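Local coordinates for protein putative uronate isomerase (PDB 4NAR) that is probably a lactate racemase-like enzyme, though its reaction and substrate are not established, at residues T122-K133 with E174-L185. Sequence-based numbering, arbitrary orientation.
Sequences TEGDLEEEIPIK and EVVDTFHWAAVL. With SO4 (sulfate ion), chain B.
Trp-181 and Asp-125 cross at about a right angle, and the indole NE1 donates to Asp-125 OD2 over 3.1 Å. The acceptor lies close to the ring plane and is met on its anti side, with carboxylate and ring planes 36° apart. With CG anti to the backbone N (chi1 -169°), the indole leans out from helix 173-186 to the type I' beta turn from Thr-122 to Asp-125, which follows helix 115-121; Leu-126 CD2 touches Trp-181 CD1 at 3.7 Å. Leu-185 and Glu-123 meet from opposite directions, with Leu-185 CB 3.5 Å from Glu-123 OE2. Midway, Ile-130 lays CG1 and CD1 alongside Thr-178 OG1, which donates to Glu-174 O, while Ile-130 CG2 sits 3.8 Å from Val-175 CA.

At the other end, Glu-174 bends at chi2 (91°) across the Pro-131 ring, and Lys-133 NZ forms a salt bridge to Glu-174 OE2, 2.6 Å away on the syn side. A water links Glu-174 OE1, Pro-131 O and Val-175 N. A glutamine in place of Glu-174 would probably leave the charge of Lys-133 without its mate. Strand 130-135, paired with 107-113, is thus tied to the helix by charge and water, whereas an indole bond holds the turn.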
ATOM      1  N   THR A 122      -7.104 -16.045  10.487  1.00 43.85           N
ATOM      2  CA  THR A 122      -5.695 -16.276  10.825  1.00 45.86           C
ATOM      3  C   THR A 122      -5.354 -17.720  11.212  1.00 45.22           C
ATOM      4  O   THR A 122      -4.362 -17.949  11.922  1.00 42.70           O
ATOM      5  CB  THR A 122      -5.181 -15.319  11.943  1.00 37.93           C
ATOM      6  OG1 THR A 122      -5.962 -15.489  13.137  1.00 47.18           O
ATOM      7  CG2 THR A 122      -5.250 -13.868  11.490  1.00 37.57           C
ATOM      8  N   GLU A 123      -6.158 -18.678  10.742  1.00 41.34           N
ATOM      9  CA  GLU A 123      -5.946 -20.090  11.076  1.00 44.55           C
ATOM     10  C   GLU A 123      -5.836 -20.315  12.596  1.00 48.80           C
ATOM     11  O   GLU A 123      -5.057 -21.158  13.054  1.00 46.51           O
ATOM     12  CB  GLU A 123      -4.678 -20.613  10.390  1.00 47.33           C
ATOM     13  CG  GLU A 123      -4.646 -20.407   8.879  1.00 58.77           C
ATOM     14  CD  GLU A 123      -3.270 -20.688   8.256  1.00 70.42           C
ATOM     15  OE1 GLU A 123      -2.344 -21.127   8.985  1.00 78.19           O
ATOM     16  OE2 GLU A 123      -3.116 -20.465   7.030  1.00 70.29           O
ATOM     17  N   GLY A 124      -6.590 -19.538  13.371  1.00 50.09           N
ATOM     18  CA  GLY A 124      -6.540 -19.625  14.819  1.00 48.07           C
ATOM     19  C   GLY A 124      -5.284 -19.044  15.453  1.00 52.81           C
ATOM     20  O   GLY A 124      -5.123 -19.115  16.679  1.00 54.63           O
ATOM     21  N   ASP A 125      -4.390 -18.463  14.649  1.00 45.17           N
ATOM     22  CA  ASP A 125      -3.163 -17.902  15.213  1.00 45.77           C
ATOM     23  C   ASP A 125      -3.417 -16.791  16.243  1.00 51.59           C
ATOM     24  O   ASP A 125      -2.680 -16.677  17.227  1.00 56.80           O
ATOM     25  CB  ASP A 125      -2.186 -17.433  14.123  1.00 52.39           C
ATOM     26  CG  ASP A 125      -1.344 -18.581  13.547  1.00 52.86           C
ATOM     27  OD1 ASP A 125      -1.414 -19.704  14.096  1.00 59.77           O
ATOM     28  OD2 ASP A 125      -0.601 -18.363  12.558  1.00 48.07           O
ATOM     29  N   LEU A 126      -4.460 -15.989  16.043  1.00 48.63           N
ATOM     30  CA  LEU A 126      -4.709 -14.876  16.967  1.00 57.20           C
ATOM     31  C   LEU A 126      -5.696 -15.200  18.095  1.00 67.11           C
ATOM     32  O   LEU A 126      -5.348 -15.096  19.284  1.00 75.85           O
ATOM     33  CB  LEU A 126      -5.126 -13.603  16.223  1.00 54.74           C
ATOM     34  CG  LEU A 126      -3.945 -12.784  15.684  1.00 51.39           C
ATOM     35  CD1 LEU A 126      -2.919 -12.533  16.789  1.00 42.30           C
ATOM     36  CD2 LEU A 126      -3.291 -13.483  14.495  1.00 54.86           C
ATOM     37  N   GLU A 127      -6.916 -15.581  17.716  1.00 57.65           N
ATOM     38  CA  GLU A 127      -7.939 -15.994  18.680  1.00 57.54           C
ATOM     39  C   GLU A 127      -8.244 -14.983  19.789  1.00 54.59           C
ATOM     40  O   GLU A 127      -8.193 -15.314  20.979  1.00 54.54           O
ATOM     41  CB  GLU A 127      -7.593 -17.351  19.288  1.00 60.83           C
ATOM     42  CG  GLU A 127      -8.296 -18.517  18.607  1.00 68.98           C
ATOM     43  CD  GLU A 127      -7.527 -19.825  18.755  1.00 76.31           C
ATOM     44  OE1 GLU A 127      -6.474 -19.827  19.436  1.00 83.86           O
ATOM     45  OE2 GLU A 127      -7.969 -20.849  18.184  1.00 71.71           O
ATOM     46  N   GLU A 128      -8.580 -13.761  19.388  1.00 52.64           N
ATOM     47  CA  GLU A 128      -9.007 -12.729  20.326  1.00 53.11           C
ATOM     48  C   GLU A 128      -9.814 -11.641  19.606  1.00 43.51           C
ATOM     49  O   GLU A 128      -9.778 -11.541  18.379  1.00 34.88           O
ATOM     50  CB  GLU A 128      -7.794 -12.101  21.025  1.00 61.61           C
ATOM     51  CG  GLU A 128      -6.782 -11.453  20.063  1.00 73.32           C
ATOM     52  CD  GLU A 128      -5.696 -10.659  20.783  1.00 80.67           C
ATOM     53  OE1 GLU A 128      -4.538 -11.140  20.798  1.00 85.29           O
ATOM     54  OE2 GLU A 128      -6.001  -9.562  21.322  1.00 78.90           O
ATOM     55  N   GLU A 129     -10.551 -10.847  20.381  1.00 43.75           N
ATOM     56  CA  GLU A 129     -11.243  -9.667  19.864  1.00 39.15           C
ATOM     57  C   GLU A 129     -10.209  -8.615  19.457  1.00 40.76           C
ATOM     58  O   GLU A 129      -9.299  -8.303  20.235  1.00 48.26           O
ATOM     59  CB  GLU A 129     -12.188  -9.082  20.925  1.00 33.71           C
ATOM     60  CG  GLU A 129     -13.635  -9.510  20.790  1.00 41.65           C
ATOM     61  CD  GLU A 129     -14.470  -9.187  22.028  1.00 56.72           C
ATOM     62  OE1 GLU A 129     -15.315  -8.262  21.968  1.00 56.26           O
ATOM     63  OE2 GLU A 129     -14.287  -9.865  23.067  1.00 68.62           O
ATOM     64  N   ILE A 130     -10.350  -8.071  18.250  1.00 26.93           N
ATOM     65  CA  ILE A 130      -9.419  -7.070  17.745  1.00 19.85           C
ATOM     66  C   ILE A 130     -10.099  -5.703  17.736  1.00 21.55           C
ATOM     67  O   ILE A 130     -11.112  -5.510  17.064  1.00 27.68           O
ATOM     68  CB  ILE A 130      -8.901  -7.442  16.326  1.00 25.10           C
ATOM     69  CG1 ILE A 130      -7.976  -8.664  16.400  1.00 26.83           C
ATOM     70  CG2 ILE A 130      -8.171  -6.272  15.683  1.00 18.21           C
ATOM     71  CD1 ILE A 130      -6.708  -8.419  17.209  1.00 31.14           C
ATOM     72  N   PRO A 131      -9.558  -4.746  18.503  1.00 22.15           N
ATOM     73  CA  PRO A 131     -10.164  -3.406  18.508  1.00 23.26           C
ATOM     74  C   PRO A 131      -9.882  -2.668  17.192  1.00 22.52           C
ATOM     75  O   PRO A 131      -8.789  -2.803  16.622  1.00 24.02           O
ATOM     76  CB  PRO A 131      -9.473  -2.706  19.687  1.00 18.40           C
ATOM     77  CG  PRO A 131      -8.139  -3.437  19.837  1.00 21.68           C
ATOM     78  CD  PRO A 131      -8.417  -4.863  19.433  1.00 20.72           C
ATOM     79  N   ILE A 132     -10.872  -1.922  16.707  1.00 20.47           N
ATOM     80  CA  ILE A 132     -10.710  -1.105  15.507  1.00 24.42           C
ATOM     81  C   ILE A 132     -10.614   0.366  15.892  1.00 23.93           C
ATOM     82  O   ILE A 132     -11.578   0.949  16.400  1.00 23.72           O
ATOM     83  CB  ILE A 132     -11.895  -1.301  14.527  1.00 26.87           C
ATOM     84  CG1 ILE A 132     -11.959  -2.760  14.076  1.00 36.06           C
ATOM     85  CG2 ILE A 132     -11.765  -0.400  13.312  1.00 12.92           C
ATOM     86  CD1 ILE A 132     -13.207  -3.462  14.541  1.00 40.05           C
ATOM     87  N   LYS A 133      -9.453   0.961  15.634  1.00 22.12           N
ATOM     88  CA  LYS A 133      -9.216   2.359  15.983  1.00 20.92           C
ATOM     89  C   LYS A 133      -8.697   3.142  14.780  1.00 24.46           C
ATOM     90  O   LYS A 133      -7.679   2.763  14.165  1.00 24.19           O
ATOM     91  CB  LYS A 133      -8.211   2.455  17.133  1.00 21.94           C
ATOM     92  CG  LYS A 133      -8.610   1.672  18.369  1.00 24.02           C
ATOM     93  CD  LYS A 133      -7.543   1.796  19.434  1.00 31.99           C
ATOM     94  CE  LYS A 133      -7.716   0.737  20.515  1.00 43.90           C
ATOM     95  NZ  LYS A 133      -6.381   0.283  21.009  1.00 48.55           N
ATOM     96  N   GLU A 174      -3.358  -2.776  15.866  1.00 22.46           N
ATOM     97  CA  GLU A 174      -3.971  -4.078  16.104  1.00 27.12           C
ATOM     98  C   GLU A 174      -4.614  -4.637  14.848  1.00 28.77           C
ATOM     99  O   GLU A 174      -4.288  -5.760  14.436  1.00 24.62           O
ATOM    100  CB  GLU A 174      -4.987  -4.045  17.249  1.00 22.15           C
ATOM    101  CG  GLU A 174      -4.458  -3.473  18.547  1.00 36.20           C
ATOM    102  CD  GLU A 174      -4.703  -1.965  18.640  1.00 51.64           C
ATOM    103  OE1 GLU A 174      -4.568  -1.252  17.595  1.00 45.19           O
ATOM    104  OE2 GLU A 174      -5.038  -1.500  19.760  1.00 53.92           O
ATOM    105  N   VAL A 175      -5.511  -3.863  14.232  1.00 15.03           N
ATOM    106  CA  VAL A 175      -6.220  -4.368  13.068  1.00 20.68           C
ATOM    107  C   VAL A 175      -5.276  -4.560  11.868  1.00 21.98           C
ATOM    108  O   VAL A 175      -5.442  -5.496  11.069  1.00 23.59           O
ATOM    109  CB  VAL A 175      -7.439  -3.468  12.706  1.00 30.50           C
ATOM    110  CG1 VAL A 175      -6.978  -2.026  12.349  1.00 24.76           C
ATOM    111  CG2 VAL A 175      -8.285  -4.101  11.594  1.00 15.27           C
ATOM    112  N   VAL A 176      -4.267  -3.698  11.764  1.00 17.86           N
ATOM    113  CA  VAL A 176      -3.323  -3.759  10.652  1.00 18.66           C
ATOM    114  C   VAL A 176      -2.376  -4.975  10.783  1.00 23.02           C
ATOM    115  O   VAL A 176      -2.069  -5.656   9.788  1.00 21.26           O
ATOM    116  CB  VAL A 176      -2.560  -2.415  10.503  1.00 19.28           C
ATOM    117  CG1 VAL A 176      -1.375  -2.544   9.519  1.00 12.46           C
ATOM    118  CG2 VAL A 176      -3.551  -1.281  10.080  1.00 10.93           C
ATOM    119  N   ASP A 177      -1.931  -5.258  12.006  1.00 13.61           N
ATOM    120  CA  ASP A 177      -1.135  -6.458  12.269  1.00 25.59           C
ATOM    121  C   ASP A 177      -1.913  -7.699  11.831  1.00 33.26           C
ATOM    122  O   ASP A 177      -1.365  -8.602  11.166  1.00 31.61           O
ATOM    123  CB  ASP A 177      -0.799  -6.581  13.761  1.00 22.03           C
ATOM    124  CG  ASP A 177       0.383  -5.691  14.184  1.00 40.86           C
ATOM    125  OD1 ASP A 177       0.727  -4.715  13.461  1.00 46.20           O
ATOM    126  OD2 ASP A 177       0.966  -5.975  15.259  1.00 48.58           O
ATOM    127  N   THR A 178      -3.194  -7.715  12.206  1.00 24.54           N
ATOM    128  CA  THR A 178      -4.094  -8.828  11.957  1.00 19.20           C
ATOM    129  C   THR A 178      -4.276  -9.093  10.473  1.00 21.67           C
ATOM    130  O   THR A 178      -4.182 -10.248  10.039  1.00 23.43           O
ATOM    131  CB  THR A 178      -5.483  -8.578  12.585  1.00 23.25           C
ATOM    132  OG1 THR A 178      -5.357  -8.521  14.011  1.00 28.91           O
ATOM    133  CG2 THR A 178      -6.475  -9.684  12.201  1.00 18.31           C
ATOM    134  N   PHE A 179      -4.534  -8.053   9.680  1.00 15.20           N
ATOM    135  CA  PHE A 179      -4.736  -8.329   8.260  1.00 22.06           C
ATOM    136  C   PHE A 179      -3.431  -8.712   7.558  1.00 17.69           C
ATOM    137  O   PHE A 179      -3.426  -9.578   6.681  1.00 19.90           O
ATOM    138  CB  PHE A 179      -5.539  -7.231   7.526  1.00 17.71           C
ATOM    139  CG  PHE A 179      -4.714  -6.092   6.968  1.00 19.93           C
ATOM    140  CD1 PHE A 179      -3.889  -6.264   5.854  1.00 14.92           C
ATOM    141  CD2 PHE A 179      -4.837  -4.815   7.506  1.00 25.27           C
ATOM    142  CE1 PHE A 179      -3.161  -5.205   5.327  1.00 17.67           C
ATOM    143  CE2 PHE A 179      -4.117  -3.743   6.975  1.00 22.08           C
ATOM    144  CZ  PHE A 179      -3.276  -3.940   5.883  1.00 21.77           C
ATOM    145  N   HIS A 180      -2.332  -8.075   7.952  1.00 15.26           N
ATOM    146  CA  HIS A 180      -1.033  -8.421   7.377  1.00 15.74           C
ATOM    147  C   HIS A 180      -0.680  -9.889   7.648  1.00 16.85           C
ATOM    148  O   HIS A 180      -0.192 -10.593   6.758  1.00 18.77           O
ATOM    149  CB  HIS A 180       0.065  -7.488   7.891  1.00 11.82           C
ATOM    150  CG  HIS A 180       0.155  -6.196   7.141  1.00 23.95           C
ATOM    151  ND1 HIS A 180       0.541  -6.127   5.817  1.00 22.84           N
ATOM    152  CD2 HIS A 180      -0.080  -4.918   7.531  1.00 24.66           C
ATOM    153  CE1 HIS A 180       0.533  -4.865   5.421  1.00 20.88           C
ATOM    154  NE2 HIS A 180       0.160  -4.112   6.444  1.00 25.85           N
ATOM    155  N   TRP A 181      -0.949 -10.354   8.866  1.00 14.85           N
ATOM    156  CA  TRP A 181      -0.648 -11.732   9.214  1.00 15.15           C
ATOM    157  C   TRP A 181      -1.583 -12.715   8.511  1.00 23.58           C
ATOM    158  O   TRP A 181      -1.144 -13.766   8.040  1.00 25.88           O
ATOM    159  CB  TRP A 181      -0.707 -11.930  10.731  1.00 27.13           C
ATOM    160  CG  TRP A 181      -0.163 -13.261  11.165  1.00 27.80           C
ATOM    161  CD1 TRP A 181      -0.862 -14.282  11.759  1.00 27.18           C
ATOM    162  CD2 TRP A 181       1.184 -13.731  11.017  1.00 24.35           C
ATOM    163  NE1 TRP A 181      -0.028 -15.352  11.995  1.00 27.20           N
ATOM    164  CE2 TRP A 181       1.243 -15.040  11.546  1.00 25.70           C
ATOM    165  CE3 TRP A 181       2.364 -13.167  10.502  1.00 20.80           C
ATOM    166  CZ2 TRP A 181       2.416 -15.802  11.571  1.00 20.01           C
ATOM    167  CZ3 TRP A 181       3.541 -13.927  10.521  1.00 18.35           C
ATOM    168  CH2 TRP A 181       3.555 -15.228  11.055  1.00 16.80           C
ATOM    169  N   ALA A 182      -2.875 -12.381   8.468  1.00 30.74           N
ATOM    170  CA  ALA A 182      -3.862 -13.172   7.735  1.00 24.44           C
ATOM    171  C   ALA A 182      -3.403 -13.337   6.286  1.00 27.38           C
ATOM    172  O   ALA A 182      -3.439 -14.443   5.731  1.00 28.91           O
ATOM    173  CB  ALA A 182      -5.240 -12.492   7.781  1.00 15.42           C
ATOM    174  N   ALA A 183      -2.951 -12.234   5.693  1.00 16.91           N
ATOM    175  CA  ALA A 183      -2.526 -12.226   4.296  1.00 17.49           C
ATOM    176  C   ALA A 183      -1.308 -13.105   4.069  1.00 17.53           C
ATOM    177  O   ALA A 183      -1.251 -13.866   3.102  1.00 26.59           O
ATOM    178  CB  ALA A 183      -2.238 -10.786   3.830  1.00 20.96           C
ATOM    179  N   VAL A 184      -0.321 -12.990   4.945  1.00 22.59           N
ATOM    180  CA  VAL A 184       0.926 -13.717   4.736  1.00 22.94           C
ATOM    181  C   VAL A 184       0.770 -15.244   4.915  1.00 22.28           C
ATOM    182  O   VAL A 184       1.525 -16.031   4.319  1.00 21.55           O
ATOM    183  CB  VAL A 184       2.094 -13.149   5.583  1.00 24.43           C
ATOM    184  CG1 VAL A 184       2.084 -13.758   6.999  1.00 19.32           C
ATOM    185  CG2 VAL A 184       3.448 -13.388   4.860  1.00 13.90           C
ATOM    186  N   LEU A 185      -0.215 -15.660   5.706  1.00 22.70           N
ATOM    187  CA  LEU A 185      -0.512 -17.082   5.839  1.00 23.75           C
ATOM    188  C   LEU A 185      -0.969 -17.664   4.496  1.00 24.81           C
ATOM    189  O   LEU A 185      -0.542 -18.753   4.111  1.00 31.40           O
ATOM    190  CB  LEU A 185      -1.562 -17.317   6.925  1.00 27.63           C
ATOM    191  CG  LEU A 185      -1.109 -17.066   8.370  1.00 30.32           C
ATOM    192  CD1 LEU A 185      -2.245 -17.392   9.334  1.00 24.95           C
ATOM    193  CD2 LEU A 185       0.146 -17.885   8.711  1.00 26.69           C
TER
HETATM  194  S   SO4 B 501       1.601  -0.532   6.219  1.00 31.62           S
HETATM  195  O1  SO4 B 501       0.362  -1.318   6.089  1.00 33.24           O
HETATM  196  O2  SO4 B 501       1.265   0.901   6.217  1.00 33.74           O
HETATM  197  O3  SO4 B 501       2.283  -0.907   7.466  1.00 28.25           O
HETATM  198  O4  SO4 B 501       2.493  -0.829   5.077  1.00 36.75           O
HETATM  199  O   HOH W   1      -6.565  -1.384  15.416  1.00 29.13           O